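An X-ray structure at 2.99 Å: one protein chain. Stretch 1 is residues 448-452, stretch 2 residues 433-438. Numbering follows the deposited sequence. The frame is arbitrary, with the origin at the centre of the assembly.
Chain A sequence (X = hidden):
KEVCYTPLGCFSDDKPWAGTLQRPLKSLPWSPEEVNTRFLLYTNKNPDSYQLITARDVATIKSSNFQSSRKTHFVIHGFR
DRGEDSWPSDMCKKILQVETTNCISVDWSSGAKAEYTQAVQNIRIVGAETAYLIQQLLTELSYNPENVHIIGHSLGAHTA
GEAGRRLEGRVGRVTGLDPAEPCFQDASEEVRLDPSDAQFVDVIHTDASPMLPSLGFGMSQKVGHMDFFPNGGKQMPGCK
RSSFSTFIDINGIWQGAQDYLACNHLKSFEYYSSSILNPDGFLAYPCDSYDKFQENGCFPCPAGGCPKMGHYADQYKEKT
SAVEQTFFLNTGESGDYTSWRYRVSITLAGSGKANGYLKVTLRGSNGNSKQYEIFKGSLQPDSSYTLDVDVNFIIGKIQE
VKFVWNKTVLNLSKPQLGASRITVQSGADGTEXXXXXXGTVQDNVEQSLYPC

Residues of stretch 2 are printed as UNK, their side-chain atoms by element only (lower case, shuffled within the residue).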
# COMPACT_ATOMS: atom_id res chain seq x y z
N SER A 448 0.91 -8.25 -37.18
CA SER A 448 1.77 -8.63 -36.05
C SER A 448 3.23 -8.19 -36.27
O SER A 448 4.03 -8.95 -36.83
CB SER A 448 1.66 -10.13 -35.77
OG SER A 448 0.31 -10.55 -35.77
N LEU A 449 3.59 -6.98 -35.83
CA LEU A 449 4.98 -6.50 -35.93
C LEU A 449 5.89 -7.49 -35.16
O LEU A 449 5.43 -8.11 -34.19
CB LEU A 449 5.09 -5.06 -35.39
CG LEU A 449 5.17 -3.89 -36.40
CD1 LEU A 449 3.81 -3.50 -36.93
CD2 LEU A 449 5.87 -2.66 -35.86
N TYR A 450 7.15 -7.66 -35.57
CA TYR A 450 8.00 -8.69 -34.95
C TYR A 450 9.47 -8.25 -34.77
O TYR A 450 9.86 -7.23 -35.32
CB TYR A 450 7.86 -10.02 -35.71
CG TYR A 450 6.94 -11.04 -35.01
CD1 TYR A 450 7.46 -12.13 -34.27
CD2 TYR A 450 5.56 -10.92 -35.10
CE1 TYR A 450 6.61 -13.04 -33.65
CE2 TYR A 450 4.71 -11.83 -34.47
CZ TYR A 450 5.23 -12.88 -33.76
OH TYR A 450 4.36 -13.76 -33.17
N PRO A 451 10.26 -9.01 -34.00
CA PRO A 451 11.60 -8.59 -33.54
C PRO A 451 12.51 -7.96 -34.57
O PRO A 451 12.47 -8.36 -35.72
CB PRO A 451 12.23 -9.92 -33.11
CG PRO A 451 11.10 -10.76 -32.68
CD PRO A 451 9.95 -10.36 -33.50
N CYS A 452 13.33 -7.00 -34.15
CA CYS A 452 14.51 -6.54 -34.91
C CYS A 452 15.38 -5.64 -34.03
O CYS A 452 16.61 -5.73 -34.01
CB CYS A 452 14.12 -5.82 -36.20
SG CYS A 452 12.68 -4.74 -36.04
OXT CYS A 452 14.90 -4.79 -33.30
N UNK A 433 12.03 -4.22 -26.66
CA UNK A 433 11.80 -5.46 -27.46
C UNK A 433 11.52 -5.16 -28.95
O UNK A 433 11.43 -6.07 -29.80
c UNK A 433 10.83 -7.04 -25.65
o UNK A 433 11.40 -9.40 -22.24
c UNK A 433 10.60 -6.23 -26.90
c UNK A 433 11.18 -9.20 -24.60
c UNK A 433 10.98 -8.41 -25.73
c UNK A 433 11.04 -7.24 -23.23
c UNK A 433 11.20 -8.61 -23.35
c UNK A 433 10.85 -6.46 -24.39
N UNK A 434 11.38 -3.86 -29.21
CA UNK A 434 10.86 -3.22 -30.44
C UNK A 434 11.00 -3.94 -31.80
O UNK A 434 11.99 -4.65 -32.07
c UNK A 434 11.39 -1.78 -30.61
c UNK A 434 12.67 0.20 -29.76
n UNK A 434 14.49 1.72 -30.53
c UNK A 434 14.17 0.46 -29.79
c UNK A 434 12.34 -1.28 -29.53
N UNK A 435 9.98 -3.64 -32.63
CA UNK A 435 9.64 -4.37 -33.88
C UNK A 435 9.46 -3.51 -35.15
O UNK A 435 9.22 -2.30 -35.08
c UNK A 435 8.08 -6.87 -30.29
c UNK A 435 7.45 -4.58 -29.98
c UNK A 435 7.66 -5.84 -29.46
c UNK A 435 7.66 -4.37 -31.33
c UNK A 435 8.30 -6.65 -31.63
c UNK A 435 8.09 -5.40 -32.16
c UNK A 435 8.35 -5.15 -33.62
N UNK A 436 9.60 -4.17 -36.30
CA UNK A 436 9.45 -3.58 -37.62
C UNK A 436 8.23 -4.24 -38.26
O UNK A 436 8.16 -5.47 -38.31
s UNK A 436 12.27 -3.57 -37.67
c UNK A 436 10.68 -3.89 -38.47
N UNK A 437 7.28 -3.43 -38.73
CA UNK A 437 6.12 -3.97 -39.42
C UNK A 437 6.09 -3.65 -40.89
O UNK A 437 5.03 -3.33 -41.42
N UNK A 438 7.25 -3.74 -41.55
CA UNK A 438 7.31 -3.44 -42.98
C UNK A 438 6.14 -4.17 -43.66
O UNK A 438 6.11 -5.40 -43.72
c UNK A 438 8.69 -3.78 -43.59
o UNK A 438 8.72 -5.02 -44.29

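Position 433 carries eight side-chain atoms: one carbon leading to a six-carbon ring that bears a single oxygen. The side chain makes no contact with stretch 1. A hydroxylated aromatic ring of this kind belongs to tyrosine, so the residue is Tyr433, and the contact places little demand on it.

Position 434 has four carbons in an unbranched row ending in nitrogen. Its CA-to-CB bond points away from stretch 1, and its backbone does the work: the carbonyl O accepts a weak hydrogen bond from Cys452 N at 3.4 Å. The residue is Lys434, and a long chain with a charged end is well suited to this exposed site.

At position 435 one carbon leads to a six-carbon ring without any heteroatom. Its CB lies 3.7 Å from Leu449 CB, and a ring carbon is 3.9 Å from Pro451 N. Tyr450 C and Pro451 N approach the edge of the ring, near its plane. This is Phe435. A wholly apolar aromatic suits this buried place, where it packs against Leu449 and the proline ring.

Position 436 shows just one carbon and one sulfur, and that sulfur sits 2.0 Å from Cys452 SG. Such a distance is a covalent bond, so the residue is cysteine and the pair forms a disulfide, with a chi3 of 117°. The backbone N of Cys436 also donates a hydrogen bond to Tyr450 O at 3.2 Å.

Position 437 has no side-chain atoms, and its CA comes to 3.2 Å from Leu449 CG. It is therefore Gly437. An ideal CB here would fall 2.1 Å from Leu449 CD1, a clash. The absence of a side chain makes room for the leucine.

Position 438 has one carbon and one oxygen. Its CA-to-CB bond points away, and the side chain does not reach stretch 1. The pattern is that of serine, Ser438; a small polar group is at ease in this exposed position.

The contact is a short antiparallel pairing fastened by a disulfide. Tyr450 and Cys436 form the hydrogen-bonded pair, their side chains on the same face of the sheet, while Pro451 and Phe435 form the neighbouring non-hydrogen-bonded pair. Proline has no amide hydrogen to donate, and this register asks none of it toward Phe435. Leu449 packs against Phe435 and Gly437, and the disulfide ties the C-terminal residue, Cys452, to the partner strand. Together the two stretches bury 390 Å², both sides summed.

Stretch 2, residues 433-438: YKFCGS
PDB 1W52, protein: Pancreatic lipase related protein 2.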